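Side-chain contacts in TbpB (Actinobacillus pleuropneumoniae, PDB 3HOL), which probably binds host transferrin at the bacterial surface, as the lipoprotein component of a receptor through which the pathogen acquires iron: residues D58-K63 and G87-G92; S47-I52 and A247-A252. All blocks are in the same frame, centred on the assembly; numbering follows the deposited sequence.

Contact 1: residues D58-K63 and G87-G92; sequences DDVPYK and GYVIDG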
ATOM      1  N   ASP A  58     -14.679   9.865  -5.635  1.00 16.19           N
ATOM      2  CA  ASP A  58     -16.012  10.296  -5.997  1.00 17.34           C
ATOM      3  C   ASP A  58     -17.054   9.263  -5.681  1.00 17.66           C
ATOM      4  O   ASP A  58     -18.237   9.587  -5.654  1.00 18.77           O
ATOM      5  CB  ASP A  58     -16.043  10.669  -7.478  1.00 17.63           C
ATOM      6  CG  ASP A  58     -15.352  11.976  -7.721  1.00 20.32           C
ATOM      7  OD1 ASP A  58     -15.615  12.922  -6.957  1.00 21.42           O
ATOM      8  OD2 ASP A  58     -14.518  12.058  -8.628  1.00 23.08           O
ATOM      9  N   ASP A  59     -16.636   8.019  -5.476  1.00 17.01           N
ATOM     10  CA  ASP A  59     -17.586   7.003  -5.036  1.00 17.25           C
ATOM     11  C   ASP A  59     -17.604   6.846  -3.504  1.00 15.94           C
ATOM     12  O   ASP A  59     -16.635   6.341  -2.910  1.00 16.54           O
ATOM     13  CB  ASP A  59     -17.238   5.657  -5.652  1.00 17.60           C
ATOM     14  CG  ASP A  59     -17.275   5.673  -7.174  1.00 20.87           C
ATOM     15  OD1 ASP A  59     -17.997   6.498  -7.789  1.00 23.16           O
ATOM     16  OD2 ASP A  59     -16.580   4.825  -7.754  1.00 23.52           O
ATOM     17  N   VAL A  60     -18.703   7.231  -2.880  1.00 14.35           N
ATOM     18  CA  VAL A  60     -18.864   7.061  -1.457  1.00 15.30           C
ATOM     19  C   VAL A  60     -19.451   5.660  -1.189  1.00 15.11           C
ATOM     20  O   VAL A  60     -20.333   5.222  -1.935  1.00 12.86           O
ATOM     21  CB  VAL A  60     -19.749   8.183  -0.916  1.00 16.14           C
ATOM     22  CG1 VAL A  60     -19.848   8.138   0.554  1.00 19.42           C
ATOM     23  CG2 VAL A  60     -19.117   9.544  -1.293  1.00 16.85           C
ATOM     24  N   PRO A  61     -18.951   4.941  -0.148  1.00 15.34           N
ATOM     25  CA  PRO A  61     -19.533   3.635   0.135  1.00 15.21           C
ATOM     26  C   PRO A  61     -21.066   3.702   0.305  1.00 15.55           C
ATOM     27  O   PRO A  61     -21.574   4.625   0.931  1.00 15.70           O
ATOM     28  CB  PRO A  61     -18.884   3.237   1.462  1.00 16.22           C
ATOM     29  CG  PRO A  61     -17.635   3.990   1.558  1.00 16.66           C
ATOM     30  CD  PRO A  61     -17.801   5.247   0.735  1.00 15.61           C
ATOM     31  N   TYR A  62     -21.794   2.739  -0.255  1.00 15.49           N
ATOM     32  CA  TYR A  62     -23.254   2.631  -0.058  1.00 15.98           C
ATOM     33  C   TYR A  62     -24.078   3.802  -0.580  1.00 16.04           C
ATOM     34  O   TYR A  62     -25.233   4.007  -0.183  1.00 13.93           O
ATOM     35  CB  TYR A  62     -23.568   2.335   1.429  1.00 16.55           C
ATOM     36  CG  TYR A  62     -23.038   0.963   1.796  1.00 17.97           C
ATOM     37  CD1 TYR A  62     -23.672  -0.183   1.319  1.00 18.77           C
ATOM     38  CD2 TYR A  62     -21.880   0.815   2.565  1.00 20.29           C
ATOM     39  CE1 TYR A  62     -23.184  -1.462   1.621  1.00 21.95           C
ATOM     40  CE2 TYR A  62     -21.370  -0.454   2.883  1.00 21.65           C
ATOM     41  CZ  TYR A  62     -22.040  -1.590   2.397  1.00 23.87           C
ATOM     42  OH  TYR A  62     -21.573  -2.851   2.682  1.00 23.95           O
ATOM     43  N   LYS A  63     -23.488   4.569  -1.492  1.00 16.71           N
ATOM     44  CA  LYS A  63     -24.205   5.662  -2.137  1.00 17.76           C
ATOM     45  C   LYS A  63     -25.611   5.245  -2.645  1.00 18.61           C
ATOM     46  O   LYS A  63     -26.573   5.992  -2.454  1.00 18.34           O
ATOM     47  CB  LYS A  63     -23.395   6.225  -3.323  1.00 18.35           C
ATOM     48  CG  LYS A  63     -24.245   7.042  -4.304  1.00 20.68           C
ATOM     49  CD  LYS A  63     -24.608   8.392  -3.739  1.00 22.95           C
ATOM     50  CE  LYS A  63     -25.348   9.274  -4.791  1.00 22.89           C
ATOM     51  NZ  LYS A  63     -25.523  10.605  -4.153  1.00 27.52           N
ATOM     52  N   GLY A  87     -15.588  10.429   5.948  1.00  9.06           N
ATOM     53  CA  GLY A  87     -16.885  11.091   6.214  1.00  8.28           C
ATOM     54  C   GLY A  87     -17.963  10.090   6.563  1.00  7.58           C
ATOM     55  O   GLY A  87     -17.696   9.062   7.206  1.00  6.56           O
ATOM     56  N   TYR A  88     -19.181  10.415   6.178  1.00  7.14           N
ATOM     57  CA  TYR A  88     -20.310   9.567   6.522  1.00  8.51           C
ATOM     58  C   TYR A  88     -21.326   9.624   5.376  1.00  8.59           C
ATOM     59  O   TYR A  88     -21.265  10.521   4.522  1.00  8.22           O
ATOM     60  CB  TYR A  88     -20.954  10.062   7.837  1.00  7.21           C
ATOM     61  CG  TYR A  88     -21.216  11.571   7.877  1.00  9.80           C
ATOM     62  CD1 TYR A  88     -22.304  12.149   7.177  1.00  9.74           C
ATOM     63  CD2 TYR A  88     -20.357  12.423   8.585  1.00  7.91           C
ATOM     64  CE1 TYR A  88     -22.503  13.549   7.190  1.00 10.01           C
ATOM     65  CE2 TYR A  88     -20.572  13.824   8.633  1.00  9.05           C
ATOM     66  CZ  TYR A  88     -21.646  14.353   7.941  1.00 11.77           C
ATOM     67  OH  TYR A  88     -21.836  15.687   8.003  1.00 12.12           O
ATOM     68  N   VAL A  89     -22.244   8.664   5.381  1.00  8.81           N
ATOM     69  CA  VAL A  89     -23.343   8.566   4.438  1.00  9.17           C
ATOM     70  C   VAL A  89     -24.490   8.193   5.383  1.00  9.52           C
ATOM     71  O   VAL A  89     -24.559   7.063   5.844  1.00  9.38           O
ATOM     72  CB  VAL A  89     -23.099   7.425   3.381  1.00  9.77           C
ATOM     73  CG1 VAL A  89     -24.356   7.158   2.487  1.00  9.15           C
ATOM     74  CG2 VAL A  89     -21.923   7.747   2.509  1.00 12.85           C
ATOM     75  N   ILE A  90     -25.335   9.150   5.748  1.00  9.97           N
ATOM     76  CA  ILE A  90     -26.387   8.857   6.736  1.00  9.56           C
ATOM     77  C   ILE A  90     -27.758   9.413   6.341  1.00  9.09           C
ATOM     78  O   ILE A  90     -27.877  10.261   5.436  1.00  9.43           O
ATOM     79  CB  ILE A  90     -26.055   9.375   8.142  1.00  9.59           C
ATOM     80  CG1 ILE A  90     -26.014  10.924   8.172  1.00  9.97           C
ATOM     81  CG2 ILE A  90     -24.737   8.723   8.712  1.00 10.08           C
ATOM     82  CD1 ILE A  90     -25.706  11.588   9.582  1.00  9.73           C
ATOM     83  N   ASP A  91     -28.786   8.902   7.003  1.00  9.59           N
ATOM     84  CA  ASP A  91     -30.121   9.510   6.933  1.00  9.91           C
ATOM     85  C   ASP A  91     -30.172  10.576   7.991  1.00 10.29           C
ATOM     86  O   ASP A  91     -30.126  10.259   9.191  1.00 11.12           O
ATOM     87  CB  ASP A  91     -31.197   8.442   7.204  1.00  9.44           C
ATOM     88  CG  ASP A  91     -32.595   8.899   6.783  1.00 11.83           C
ATOM     89  OD1 ASP A  91     -32.820  10.118   6.689  1.00  8.83           O
ATOM     90  OD2 ASP A  91     -33.453   8.024   6.516  1.00 12.23           O
ATOM     91  N   GLY A  92     -30.263  11.839   7.573  1.00  9.43           N
ATOM     92  CA  GLY A  92     -30.379  12.938   8.552  1.00 11.20           C
ATOM     93  C   GLY A  92     -31.772  13.137   9.145  1.00 11.45           C
ATOM     94  O   GLY A  92     -31.990  14.011   9.973  1.00 11.54           O
TER
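V60 O takes the K63 N-H at 3.3 Å, a bond that closes a type II beta turn over the side chain of V89 on strand 84-91. P61 and Y62 fill the two central turn positions, and Y62 adopts the left-handed backbone (phi 63°, psi 20°) that a type II turn requires there. The peptide between them sets P61 O almost head-on toward the valine, 3.5 Å from V89 CG2 and 4.0 Å from V89 CB. The other branch of V89, with CG1 anti to the backbone N (chi1 172°), lies toward Y62 O, 4.2 Å away, and is about as near to P61 O. V60 adds the apolar part: its side chain slides past that of V89 in the opposite direction, with V60 CB 4.1 Å from V89 CG2. The modelled approach of V60 CG1 to that same methyl is too short for two carbons and is doubtful in detail. P61 O thus faces CB and both methyls of V89, nearest CG2, while V60 adds to the CG2 side and Y62 O to the CG1 side, a mainly van der Waals contact. Around it, V60 and V89 both touch I74 on strand 72-74, while V60 and P61 rest on Y104. The Y62 ring leads away from V89, stacks with Y102, and ends in a probable hydrogen bond between its hydroxyl and E50. The arrangement is a loop turn packed on one face of the antiparallel five-stranded sheet, probably the handle domain of the N lobe.

Contact 2: residues S47-I52 and A247-A252; sequences SDIEVI and AGKFVA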
ATOM      1  N   SER A  47     -19.322  -3.417  14.902  1.00 13.82           N
ATOM      2  CA  SER A  47     -18.942  -4.732  14.391  1.00 15.98           C
ATOM      3  C   SER A  47     -19.040  -4.708  12.881  1.00 16.11           C
ATOM      4  O   SER A  47     -19.603  -3.773  12.295  1.00 15.44           O
ATOM      5  CB  SER A  47     -19.869  -5.828  14.962  1.00 15.87           C
ATOM      6  OG  SER A  47     -21.100  -5.753  14.278  1.00 20.07           O
ATOM      7  N   ASP A  48     -18.492  -5.742  12.246  1.00 17.14           N
ATOM      8  CA  ASP A  48     -18.615  -5.947  10.805  1.00 18.06           C
ATOM      9  C   ASP A  48     -17.966  -4.817  10.024  1.00 16.67           C
ATOM     10  O   ASP A  48     -18.520  -4.342   9.057  1.00 16.18           O
ATOM     11  CB  ASP A  48     -20.082  -6.082  10.360  1.00 19.63           C
ATOM     12  CG  ASP A  48     -20.740  -7.325  10.900  1.00 25.11           C
ATOM     13  OD1 ASP A  48     -20.043  -8.359  11.002  1.00 27.40           O
ATOM     14  OD2 ASP A  48     -21.953  -7.267  11.220  1.00 29.55           O
ATOM     15  N   ILE A  49     -16.784  -4.407  10.443  1.00 16.92           N
ATOM     16  CA  ILE A  49     -16.024  -3.413   9.677  1.00 15.83           C
ATOM     17  C   ILE A  49     -15.621  -4.027   8.321  1.00 16.40           C
ATOM     18  O   ILE A  49     -15.164  -5.176   8.279  1.00 16.69           O
ATOM     19  CB  ILE A  49     -14.794  -2.966  10.452  1.00 16.14           C
ATOM     20  CG1 ILE A  49     -15.229  -2.306  11.786  1.00 16.41           C
ATOM     21  CG2 ILE A  49     -14.009  -1.996   9.600  1.00 14.08           C
ATOM     22  CD1 ILE A  49     -14.138  -2.218  12.838  1.00 15.52           C
ATOM     23  N   GLU A  50     -15.793  -3.292   7.226  1.00 14.74           N
ATOM     24  CA  GLU A  50     -15.601  -3.877   5.905  1.00 15.55           C
ATOM     25  C   GLU A  50     -14.488  -3.169   5.186  1.00 15.28           C
ATOM     26  O   GLU A  50     -14.357  -1.924   5.263  1.00 14.79           O
ATOM     27  CB  GLU A  50     -16.841  -3.696   5.045  1.00 15.56           C
ATOM     28  CG  GLU A  50     -18.134  -4.190   5.617  1.00 22.78           C
ATOM     29  CD  GLU A  50     -19.272  -4.038   4.606  1.00 29.08           C
ATOM     30  OE1 GLU A  50     -19.284  -3.039   3.847  1.00 29.15           O
ATOM     31  OE2 GLU A  50     -20.139  -4.941   4.553  1.00 34.12           O
ATOM     32  N   VAL A  51     -13.681  -3.940   4.473  1.00 15.08           N
ATOM     33  CA  VAL A  51     -12.596  -3.358   3.682  1.00 14.90           C
ATOM     34  C   VAL A  51     -13.146  -2.634   2.456  1.00 14.15           C
ATOM     35  O   VAL A  51     -14.093  -3.068   1.846  1.00 13.01           O
ATOM     36  CB  VAL A  51     -11.504  -4.427   3.282  1.00 16.25           C
ATOM     37  CG1 VAL A  51     -12.107  -5.682   2.730  1.00 17.98           C
ATOM     38  CG2 VAL A  51     -10.557  -3.880   2.253  1.00 16.15           C
ATOM     39  N   ILE A  52     -12.536  -1.513   2.100  1.00 12.74           N
ATOM     40  CA  ILE A  52     -12.803  -0.872   0.826  1.00 12.61           C
ATOM     41  C   ILE A  52     -11.662  -1.164  -0.170  1.00 14.29           C
ATOM     42  O   ILE A  52     -10.477  -0.972   0.170  1.00 12.91           O
ATOM     43  CB  ILE A  52     -12.913   0.664   1.010  1.00 11.67           C
ATOM     44  CG1 ILE A  52     -14.133   0.990   1.874  1.00 11.21           C
ATOM     45  CG2 ILE A  52     -13.057   1.355  -0.344  1.00 10.84           C
ATOM     46  CD1 ILE A  52     -14.355   2.496   2.181  1.00  9.09           C
ATOM     47  N   ALA A 247      -4.935   9.231   5.950  1.00  6.34           N
ATOM     48  CA  ALA A 247      -6.302   8.917   6.371  1.00  6.66           C
ATOM     49  C   ALA A 247      -6.213   7.675   7.234  1.00  6.86           C
ATOM     50  O   ALA A 247      -5.231   6.896   7.136  1.00  8.31           O
ATOM     51  CB  ALA A 247      -7.214   8.684   5.148  1.00  6.08           C
ATOM     52  N   GLY A 248      -7.183   7.497   8.109  1.00  6.77           N
ATOM     53  CA  GLY A 248      -7.176   6.275   8.942  1.00  7.21           C
ATOM     54  C   GLY A 248      -8.333   6.195   9.890  1.00  7.55           C
ATOM     55  O   GLY A 248      -9.327   6.938   9.760  1.00  6.80           O
ATOM     56  N   LYS A 249      -8.237   5.256  10.834  1.00  8.09           N
ATOM     57  CA  LYS A 249      -9.385   4.983  11.706  1.00  7.63           C
ATOM     58  C   LYS A 249      -8.899   4.423  13.024  1.00  8.34           C
ATOM     59  O   LYS A 249      -7.742   3.971  13.144  1.00  9.04           O
ATOM     60  CB  LYS A 249     -10.360   3.967  11.045  1.00  7.21           C
ATOM     61  CG  LYS A 249      -9.884   2.495  11.184  1.00  7.91           C
ATOM     62  CD  LYS A 249     -10.776   1.533  10.361  1.00 11.14           C
ATOM     63  CE  LYS A 249     -10.547   0.054  10.730  1.00 10.17           C
ATOM     64  NZ  LYS A 249      -9.078  -0.308  10.559  1.00  9.27           N
ATOM     65  N   PHE A 250      -9.777   4.446  14.016  1.00  7.09           N
ATOM     66  CA  PHE A 250      -9.543   3.618  15.169  1.00  7.95           C
ATOM     67  C   PHE A 250     -10.858   3.113  15.738  1.00  8.62           C
ATOM     68  O   PHE A 250     -11.952   3.675  15.458  1.00  8.05           O
ATOM     69  CB  PHE A 250      -8.702   4.309  16.261  1.00  7.36           C
ATOM     70  CG  PHE A 250      -9.385   5.467  16.944  1.00  9.19           C
ATOM     71  CD1 PHE A 250     -10.315   5.248  17.931  1.00  6.56           C
ATOM     72  CD2 PHE A 250      -9.023   6.786  16.633  1.00  9.54           C
ATOM     73  CE1 PHE A 250     -10.933   6.321  18.605  1.00 11.47           C
ATOM     74  CE2 PHE A 250      -9.620   7.893  17.313  1.00 10.25           C
ATOM     75  CZ  PHE A 250     -10.597   7.646  18.295  1.00 10.35           C
ATOM     76  N   VAL A 251     -10.745   2.071  16.553  1.00  8.39           N
ATOM     77  CA  VAL A 251     -11.932   1.541  17.262  1.00  9.83           C
ATOM     78  C   VAL A 251     -11.694   1.568  18.772  1.00 10.71           C
ATOM     79  O   VAL A 251     -10.640   1.102  19.244  1.00 11.25           O
ATOM     80  CB  VAL A 251     -12.274   0.112  16.800  1.00  9.49           C
ATOM     81  CG1 VAL A 251     -13.701  -0.347  17.317  1.00 12.60           C
ATOM     82  CG2 VAL A 251     -12.143  -0.022  15.290  1.00 11.56           C
ATOM     83  N   ALA A 252     -12.655   2.101  19.539  1.00 10.06           N
ATOM     84  CA  ALA A 252     -12.539   2.093  21.010  1.00 10.58           C
ATOM     85  C   ALA A 252     -12.316   0.638  21.497  1.00 10.40           C
ATOM     86  O   ALA A 252     -12.892  -0.311  20.915  1.00  9.68           O
ATOM     87  CB  ALA A 252     -13.819   2.695  21.638  1.00  9.87           C
TER
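I49, just ahead of strand 50-52, supplies the whole of its segment's side of the contact, and two of its carbons meet two side chains of strand 245-251. The purely apolar part is I49 CD1 against V251 CG2 at 3.8 Å. The two side chains slide past each other in opposite directions, and V251 CG1 stays farther off, 4.9 Å from I49 CD1, so one methyl does the touching on each side. The second kind of contact sets a methyl against the aliphatic stem of a lysine: I49 CG2 lies 4.2 Å from K249 CE, the two chains crossing at a slant. With CG1 anti to the carbonyl carbon (chi1 -61°) and CG2 anti to the backbone N, the isoleucine spreads its branches, CG2 to the lysine and the CG1-CD1 arm to the valine. K249 is extended until its last torsion, where the bend (chi4 -56°) turns the ammonium aside and leaves K249 NZ 5.3 Å from I49 CG2. Charge therefore probably plays little direct part between the segments. The ammonium of this buried lysine has partners elsewhere: a cation-pi interaction with Y30 and a weak hydrogen bond to L23 O. Among the other polar contacts, V251 N and O are hydrogen-bonded to S233 OG and S231 OG. F250 turns to the other face of the strand and meets Y196 edge-to-face. F258, on strand 257-265, touches I49, K249 and V251 alike. I49 also packs on Y30 and V32 of strand 29-33, which pairs with strand 50-52, so the isoleucine is wedged between this small sheet and the outer wall of the N-lobe barrel, at strands 245-251 and 257-265.

In the fold
The centres of contacts 1 and 2 lie about 15 Å apart, both in what is probably the N lobe, and both reach the five-stranded antiparallel sheet ordered 50-52, 29-33, 101-107, 84-91, 72-74. Along the chain, 47-52 comes first, then 58-63 and 87-92, and 247-252 far later, in the barrel. Contact 1 packs a loop onto the sheet; contact 2 joins the sheet's 50-52 end to the barrel. They touch directly, P61 CG packing 3.7 Å from I52 CD1. Loop, sheet and barrel are thus linked in sequence, consistent with a handle-and-barrel lobe.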